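Local coordinates for protein transcriptional regulator, MerR-family (Cupriavidus metallidurans CH34, PDB 5GPE) that regulates transcription as a MerR-family activator that selectively recognises lead(II) and probably binds DNA, at the interface of chains A and B. Sequence-based numbering; all coordinates share one arbitrary frame. Chains: chain A/B, Transcriptional regulator, MerR-family.

Contact 1: the interface of chains A and B. Residues chain A 50, 54, 57, 59, 67; chain B 109, 125, 128-129.
The short C-terminal helix 123-128 of chain B packs through B:Leu128 and B:Leu125 on A:Phe50 of helix 42-56, which lies in the MerR-type helix-turn-helix region of chain A. The contact is apolar: no nitrogen or oxygen of one chain comes within bonding distance of one in the other. A:Phe50 has CG anti to its backbone N (chi1 -179°), which presents the CD2-CE2 side of the ring to the partner helix. B:Leu128 crosses this side obliquely, with its CB 3.5 Å from A:Phe50 CE2 and displaced to one face of the ring. Its backbone O stands 3.5 Å from A:Phe50 CD2, so main chain and side chain of the same leucine both lie against the ring. The two methyl branches of B:Leu128 then diverge. CD1 approaches the thiol of A:Cys54, 3.9 Å from SG, whereas CD2 meets the aliphatic part of A:Lys57 at 3.9 Å from CE. The lysine runs extended as far as CE, and a bend at its last torsion (chi4 -62°) turns NZ away, leaving CD and CE as its nearest atoms to B:Leu128 CD2. A:Lys57 CD also lies 4.0 Å from CD2 of B:Leu109, near the end of the long helix 79-111. At the rim, close to the ring plane, B:Leu125 CD2 sits 4.1 Å from A:Phe50 CZ. B:Leu125 CD2 also lies 4.0 Å from A:Leu67 CD2, in helix 61-71.

Contact 2: the interface of chains A and B. Residues chain A 106-107, 109-110, 124; chain B 82, 85-86, 89.
This is a dimerisation interface of the antiparallel coiled-coil type, in which A:Arg110 and A:Leu106 of one helix 79-111 pack on B:Val85, B:Asp86 and B:Ile89 of its two-fold mate, tying together the two subunits of a MerR-family dimer. The polar grip centres on A:Arg110. Its chain leaves with CG anti to the backbone N and bends at the second torsion, which carries the guanidinium toward the N-terminal end of helix 79-111 of chain B, between B:Asn82 and B:Asp86. There it is approached from two directions. The amide of B:Asn82 stacks on one face, its plane only 15° from that of the guanidinium and its CG 3.7 Å from A:Arg110 CZ. B:Asp86 comes to the edge with its CG in plane and its carboxylate twisted by 37°, forming a salt bridge with A:Arg110 NE 3.1 Å from OD1. Both hydrogen bonds from NE are weak: the one to OD1 is strongly bent, whereas that to OD2 is nearly straight (173° at H) but longer. Beside this pair lies an apolar seam. A:Leu106 CB rests 3.6 Å from B:Ile89 CG1, and the adjacent methyl CD1 reaches over the leucine backbone. B:Val85 divides its branches: CG1 packs 3.9 Å from A:Arg110 CB, while CG2 lies 4.1 Å from A:Leu109 CD2. A:Ile124, from helix 123-128, brings its CD1 to 3.3 Å from B:Asn82 OD1.

Contact 3: the interface of chains A and B. Residues chain A 110, 113-115, 117-119, 122, 124; chain B 78, 81-82.
B:Cys78 meets A:Cys113 and A:Cys122 at the intersubunit lead(II) site of this MerR-family regulator. A:Cys113 and A:Cys122 are metal ligands here, and the geometry supports B:Cys78 as a further sulfur ligand from the other subunit. B:Cys78 SG is 3.7 Å from A:Cys113 SG and 3.8 Å from A:Cys122 SG. A:Cys113 SG and A:Cys122 SG are 4.1 Å apart, consistent with three sulfurs binding one lead ion. B:Cys78 SG occupies the crowded position between its backbone N and carbonyl carbon (chi1 72°), whereas both chain A sulfurs are anti to their backbone N, beside the carbonyl carbon.

Hydrogen bonds fasten the chain A metal loop to B:Cys78 and the first turn of helix 79-111 of chain B. B:Cys78 N donates to A:Arg117 O over 3.1 Å, anchoring the ligand's own backbone. B:Asn82 ND2 donates to A:Asp114 O at 3.0 Å, from above the carbonyl plane (54° out of it), although A:Asp114 is poorly ordered. Within chain A, A:Arg110 NH1 reaches A:Cys113 O at 2.8 Å, the acceptor lying close to the guanidinium plane but the bond bent (116° at H).

Apolar packing completes the surroundings. The A:Ile124 and B:Val81 side chains run antiparallel, A:Ile124 CG2 3.6 Å from B:Val81 CG1, and A:Cys122 SG lies 3.9 Å from that same valine methyl.

Contact 1: the interface of chains A and B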
loop_
_atom_site.group_PDB
_atom_site.type_symbol
_atom_site.label_atom_id
_atom_site.label_comp_id
_atom_site.label_asym_id
_atom_site.label_seq_id
_atom_site.Cartn_x
_atom_site.Cartn_y
_atom_site.Cartn_z
ATOM N N PHE A 50 -10.274 -9.779 18.879
ATOM C CA PHE A 50 -10.699 -8.410 18.601
ATOM C C PHE A 50 -9.764 -7.759 17.590
ATOM O O PHE A 50 -10.215 -7.176 16.603
ATOM C CB PHE A 50 -10.745 -7.585 19.896
ATOM C CG PHE A 50 -11.199 -6.158 19.706
ATOM C CD1 PHE A 50 -10.290 -5.160 19.360
ATOM C CD2 PHE A 50 -12.534 -5.814 19.882
ATOM C CE1 PHE A 50 -10.703 -3.855 19.191
ATOM C CE2 PHE A 50 -12.953 -4.498 19.719
ATOM C CZ PHE A 50 -12.039 -3.519 19.364
ATOM N N CYS A 54 -10.542 -6.448 13.611
ATOM C CA CYS A 54 -10.212 -5.084 13.198
ATOM C C CYS A 54 -9.287 -5.047 11.989
ATOM O O CYS A 54 -9.521 -4.311 11.045
ATOM C CB CYS A 54 -9.551 -4.328 14.338
ATOM S SG CYS A 54 -10.637 -3.929 15.705
ATOM N N LYS A 57 -10.941 -5.753 8.781
ATOM C CA LYS A 57 -11.676 -4.589 8.275
ATOM C C LYS A 57 -10.744 -3.425 7.910
ATOM O O LYS A 57 -11.160 -2.262 7.933
ATOM C CB LYS A 57 -12.754 -4.172 9.277
ATOM C CG LYS A 57 -13.860 -5.227 9.377
ATOM C CD LYS A 57 -14.805 -4.979 10.522
ATOM C CE LYS A 57 -15.647 -6.210 10.838
ATOM N NZ LYS A 57 -16.529 -6.623 9.707
ATOM N N MET A 59 -8.259 -1.976 9.352
ATOM C CA MET A 59 -7.812 -1.022 10.364
ATOM C C MET A 59 -6.307 -1.087 10.614
ATOM O O MET A 59 -5.720 -2.150 10.719
ATOM C CB MET A 59 -8.564 -1.205 11.671
ATOM C CG MET A 59 -9.965 -0.665 11.539
ATOM S SD MET A 59 -11.046 -0.979 12.913
ATOM C CE MET A 59 -12.406 0.040 12.354
ATOM N N LEU A 67 -9.307 2.081 19.374
ATOM C CA LEU A 67 -10.505 1.295 19.680
ATOM C C LEU A 67 -10.328 0.508 20.986
ATOM O O LEU A 67 -11.254 0.448 21.791
ATOM C CB LEU A 67 -10.851 0.349 18.535
ATOM C CG LEU A 67 -11.348 0.973 17.241
ATOM C CD1 LEU A 67 -11.429 -0.108 16.177
ATOM C CD2 LEU A 67 -12.693 1.630 17.399
ATOM N N LEU B 109 -20.865 -2.069 9.444
ATOM C CA LEU B 109 -20.306 -1.834 10.776
ATOM C C LEU B 109 -20.843 -0.521 11.354
ATOM O O LEU B 109 -21.348 -0.497 12.472
ATOM C CB LEU B 109 -18.771 -1.833 10.732
ATOM C CG LEU B 109 -18.039 -1.791 12.082
ATOM C CD1 LEU B 109 -18.354 -3.028 12.931
ATOM C CD2 LEU B 109 -16.537 -1.651 11.871
ATOM N N LEU B 125 -18.068 -1.597 18.744
ATOM C CA LEU B 125 -17.159 -2.309 19.657
ATOM C C LEU B 125 -17.708 -3.670 20.025
ATOM O O LEU B 125 -16.964 -4.645 20.085
ATOM C CB LEU B 125 -16.874 -1.498 20.932
ATOM C CG LEU B 125 -16.074 -0.201 20.744
ATOM C CD1 LEU B 125 -15.939 0.501 22.084
ATOM C CD2 LEU B 125 -14.698 -0.440 20.121
ATOM N N LEU B 128 -17.321 -6.194 17.184
ATOM C CA LEU B 128 -15.917 -6.615 17.057
ATOM C C LEU B 128 -15.456 -7.530 18.197
ATOM O O LEU B 128 -14.411 -8.166 18.095
ATOM C CB LEU B 128 -15.001 -5.402 16.991
ATOM C CG LEU B 128 -15.176 -4.522 15.750
ATOM C CD1 LEU B 128 -14.463 -3.189 15.954
ATOM C CD2 LEU B 128 -14.687 -5.236 14.496
ATOM N N ALA B 129 -16.213 -7.560 19.288
ATOM C CA ALA B 129 -15.943 -8.473 20.405
ATOM C C ALA B 129 -16.605 -9.836 20.177
ATOM O O ALA B 129 -17.251 -10.114 19.162
ATOM C CB ALA B 129 -16.420 -7.859 21.717
ATOM O OXT ALA B 129 -16.517 -10.724 21.019
#

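Contact 2: the interface of chains A and B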
loop_
_atom_site.group_PDB
_atom_site.type_symbol
_atom_site.label_atom_id
_atom_site.label_comp_id
_atom_site.label_asym_id
_atom_site.label_seq_id
_atom_site.Cartn_x
_atom_site.Cartn_y
_atom_site.Cartn_z
ATOM N N LEU A 106 -4.010 3.526 -17.432
ATOM C CA LEU A 106 -3.283 2.353 -17.887
ATOM C C LEU A 106 -3.865 1.751 -19.152
ATOM O O LEU A 106 -3.130 1.288 -20.003
ATOM C CB LEU A 106 -3.209 1.301 -16.773
ATOM C CG LEU A 106 -2.364 1.681 -15.559
ATOM C CD1 LEU A 106 -2.566 0.671 -14.425
ATOM C CD2 LEU A 106 -0.879 1.767 -15.875
ATOM N N MET A 107 -5.188 1.760 -19.280
ATOM C CA MET A 107 -5.852 1.316 -20.522
ATOM C C MET A 107 -5.433 2.180 -21.721
ATOM O O MET A 107 -5.169 1.669 -22.807
ATOM C CB MET A 107 -7.374 1.349 -20.363
ATOM C CG MET A 107 -7.898 0.243 -19.445
ATOM S SD MET A 107 -9.631 0.450 -19.032
ATOM C CE MET A 107 -10.385 0.034 -20.596
ATOM N N LEU A 109 -2.560 3.847 -21.904
ATOM C CA LEU A 109 -1.163 3.456 -22.111
ATOM C C LEU A 109 -1.075 2.189 -22.954
ATOM O O LEU A 109 -0.398 2.174 -23.975
ATOM C CB LEU A 109 -0.432 3.263 -20.782
ATOM C CG LEU A 109 1.085 3.044 -20.842
ATOM C CD1 LEU A 109 1.800 4.254 -21.437
ATOM C CD2 LEU A 109 1.632 2.714 -19.459
ATOM N N ARG A 110 -1.835 1.160 -22.571
ATOM C CA ARG A 110 -1.862 -0.100 -23.321
ATOM C C ARG A 110 -2.280 0.057 -24.790
ATOM O O ARG A 110 -1.711 -0.605 -25.674
ATOM C CB ARG A 110 -2.789 -1.115 -22.639
ATOM C CG ARG A 110 -2.920 -2.462 -23.331
ATOM C CD ARG A 110 -1.601 -3.210 -23.421
ATOM N NE ARG A 110 -1.735 -4.445 -24.200
ATOM C CZ ARG A 110 -1.685 -4.534 -25.532
ATOM N NH1 ARG A 110 -1.476 -3.464 -26.304
ATOM N NH2 ARG A 110 -1.819 -5.716 -26.101
ATOM N N ILE A 124 4.285 2.255 -25.817
ATOM C CA ILE A 124 4.297 2.415 -24.370
ATOM C C ILE A 124 5.612 3.043 -23.887
ATOM O O ILE A 124 5.591 4.060 -23.185
ATOM C CB ILE A 124 4.014 1.090 -23.637
ATOM C CG1 ILE A 124 2.569 0.651 -23.913
ATOM C CG2 ILE A 124 4.229 1.235 -22.132
ATOM C CD1 ILE A 124 2.306 -0.821 -23.633
ATOM N N ASN B 82 3.706 -4.863 -23.179
ATOM C CA ASN B 82 2.233 -5.013 -23.211
ATOM C C ASN B 82 1.732 -5.922 -22.077
ATOM O O ASN B 82 0.743 -5.605 -21.403
ATOM C CB ASN B 82 1.736 -5.583 -24.559
ATOM C CG ASN B 82 1.961 -4.625 -25.728
ATOM O OD1 ASN B 82 1.837 -3.416 -25.580
ATOM N ND2 ASN B 82 2.244 -5.174 -26.905
ATOM N N VAL B 85 1.903 -4.161 -18.583
ATOM C CA VAL B 85 0.788 -3.242 -18.407
ATOM C C VAL B 85 -0.547 -3.993 -18.239
ATOM O O VAL B 85 -1.373 -3.607 -17.412
ATOM C CB VAL B 85 0.699 -2.223 -19.558
ATOM C CG1 VAL B 85 -0.545 -1.353 -19.433
ATOM C CG2 VAL B 85 1.947 -1.359 -19.564
ATOM N N ASP B 86 -0.771 -5.036 -19.034
ATOM C CA ASP B 86 -1.989 -5.857 -18.890
ATOM C C ASP B 86 -2.103 -6.476 -17.497
ATOM O O ASP B 86 -3.196 -6.497 -16.917
ATOM C CB ASP B 86 -2.038 -6.970 -19.941
ATOM C CG ASP B 86 -2.342 -6.454 -21.335
ATOM O OD1 ASP B 86 -2.949 -5.367 -21.466
ATOM O OD2 ASP B 86 -2.005 -7.155 -22.311
ATOM N N ILE B 89 -3.066 -3.712 -15.008
ATOM C CA ILE B 89 -4.505 -3.442 -15.146
ATOM C C ILE B 89 -5.336 -4.511 -14.401
ATOM O O ILE B 89 -6.272 -4.182 -13.663
ATOM C CB ILE B 89 -4.919 -3.357 -16.625
ATOM C CG1 ILE B 89 -4.355 -2.077 -17.262
ATOM C CG2 ILE B 89 -6.432 -3.381 -16.789
ATOM C CD1 ILE B 89 -4.380 -2.091 -18.780
#

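Contact 3: the interface of chains A and B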
loop_
_atom_site.group_PDB
_atom_site.type_symbol
_atom_site.label_atom_id
_atom_site.label_comp_id
_atom_site.label_asym_id
_atom_site.label_seq_id
_atom_site.Cartn_x
_atom_site.Cartn_y
_atom_site.Cartn_z
ATOM N N ARG A 110 -1.835 1.160 -22.571
ATOM C CA ARG A 110 -1.862 -0.100 -23.321
ATOM C C ARG A 110 -2.280 0.057 -24.790
ATOM O O ARG A 110 -1.711 -0.605 -25.674
ATOM C CB ARG A 110 -2.789 -1.115 -22.639
ATOM C CG ARG A 110 -2.920 -2.462 -23.331
ATOM C CD ARG A 110 -1.601 -3.210 -23.421
ATOM N NE ARG A 110 -1.735 -4.445 -24.200
ATOM C CZ ARG A 110 -1.685 -4.534 -25.532
ATOM N NH1 ARG A 110 -1.476 -3.464 -26.304
ATOM N NH2 ARG A 110 -1.819 -5.716 -26.101
ATOM N N CYS A 113 0.225 0.789 -27.947
ATOM C CA CYS A 113 1.044 -0.206 -28.663
ATOM C C CYS A 113 0.263 -1.442 -29.076
ATOM O O CYS A 113 -0.678 -1.822 -28.424
ATOM C CB CYS A 113 2.216 -0.673 -27.802
ATOM S SG CYS A 113 3.591 -1.368 -28.742
ATOM N N ASP A 114 0.789 -2.123 -30.089
ATOM C CA ASP A 114 0.155 -3.319 -30.703
ATOM C C ASP A 114 1.020 -4.568 -30.466
ATOM O O ASP A 114 2.040 -4.468 -29.790
ATOM C CB ASP A 114 -0.136 -3.130 -32.210
ATOM C CG ASP A 114 1.130 -3.069 -33.062
ATOM O OD1 ASP A 114 2.219 -3.487 -32.576
ATOM O OD2 ASP A 114 1.037 -2.611 -34.233
ATOM N N SER A 115 0.642 -5.701 -31.070
ATOM C CA SER A 115 1.340 -6.994 -30.909
ATOM C C SER A 115 2.688 -7.174 -31.612
ATOM O O SER A 115 3.491 -7.990 -31.150
ATOM C CB SER A 115 0.448 -8.137 -31.418
ATOM O OG SER A 115 -0.771 -8.210 -30.703
ATOM N N ARG A 117 5.811 -5.226 -32.671
ATOM C CA ARG A 117 6.826 -4.154 -32.729
ATOM C C ARG A 117 8.093 -4.479 -31.950
ATOM O O ARG A 117 8.141 -5.414 -31.153
ATOM C CB ARG A 117 6.281 -2.867 -32.115
ATOM C CG ARG A 117 5.228 -2.185 -32.936
ATOM C CD ARG A 117 4.929 -0.828 -32.340
ATOM N NE ARG A 117 3.544 -0.451 -32.558
ATOM C CZ ARG A 117 3.020 0.726 -32.245
ATOM N NH1 ARG A 117 3.764 1.679 -31.696
ATOM N NH2 ARG A 117 1.735 0.949 -32.491
ATOM N N THR A 118 9.109 -3.652 -32.168
ATOM C CA THR A 118 10.345 -3.708 -31.409
ATOM C C THR A 118 10.289 -2.689 -30.283
ATOM O O THR A 118 9.476 -1.756 -30.313
ATOM C CB THR A 118 11.555 -3.384 -32.286
ATOM O OG1 THR A 118 11.437 -2.045 -32.770
ATOM C CG2 THR A 118 11.644 -4.341 -33.477
ATOM N N SER A 119 11.182 -2.858 -29.318
ATOM C CA SER A 119 11.366 -1.920 -28.217
ATOM C C SER A 119 11.598 -0.484 -28.712
ATOM O O SER A 119 11.034 0.463 -28.156
ATOM C CB SER A 119 12.521 -2.372 -27.321
ATOM O OG SER A 119 12.912 -1.350 -26.412
ATOM N N CYS A 122 8.216 0.799 -29.645
ATOM C CA CYS A 122 7.160 0.542 -28.659
ATOM C C CYS A 122 6.415 1.817 -28.220
ATOM O O CYS A 122 7.022 2.762 -27.738
ATOM C CB CYS A 122 7.744 -0.177 -27.435
ATOM S SG CYS A 122 6.560 -0.443 -26.120
ATOM N N ILE A 124 4.285 2.255 -25.817
ATOM C CA ILE A 124 4.297 2.415 -24.370
ATOM C C ILE A 124 5.612 3.043 -23.887
ATOM O O ILE A 124 5.591 4.060 -23.185
ATOM C CB ILE A 124 4.014 1.090 -23.637
ATOM C CG1 ILE A 124 2.569 0.651 -23.913
ATOM C CG2 ILE A 124 4.229 1.235 -22.132
ATOM C CD1 ILE A 124 2.306 -0.821 -23.633
ATOM N N CYS B 78 8.798 -5.987 -28.185
ATOM C CA CYS B 78 8.236 -5.267 -27.013
ATOM C C CYS B 78 6.949 -5.891 -26.444
ATOM O O CYS B 78 6.280 -5.280 -25.582
ATOM C CB CYS B 78 8.014 -3.801 -27.366
ATOM S SG CYS B 78 6.649 -3.465 -28.481
ATOM N N VAL B 81 6.366 -5.753 -22.679
ATOM C CA VAL B 81 5.883 -4.454 -22.177
ATOM C C VAL B 81 4.358 -4.415 -22.105
ATOM O O VAL B 81 3.773 -4.009 -21.079
ATOM C CB VAL B 81 6.378 -3.262 -23.053
ATOM C CG1 VAL B 81 5.800 -1.953 -22.553
ATOM C CG2 VAL B 81 7.885 -3.204 -23.020
ATOM N N ASN B 82 3.706 -4.863 -23.179
ATOM C CA ASN B 82 2.233 -5.013 -23.211
ATOM C C ASN B 82 1.732 -5.922 -22.077
ATOM O O ASN B 82 0.743 -5.605 -21.403
ATOM C CB ASN B 82 1.736 -5.583 -24.559
ATOM C CG ASN B 82 1.961 -4.625 -25.728
ATOM O OD1 ASN B 82 1.837 -3.416 -25.580
ATOM N ND2 ASN B 82 2.244 -5.174 -26.905
#

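Contacts 2 and 3 adjoin, their C-alpha centres about 10 Å apart, and share A:Arg110, A:Ile124 and B:Asn82, so the coiled-coil packing and the surroundings of the lead site have these side chains in common. Contact 1 lies at the opposite end of the dimer, about 38 Å from contact 2 and about 47 Å from contact 3 between C-alpha centres. Two-fold symmetry nevertheless places a twin of contact 1 beside the metal: there helix 123-128 of chain A, directly following A:Cys122, packs on the DNA-binding region of chain B. This suggests a short route from lead binding to DNA-domain placement.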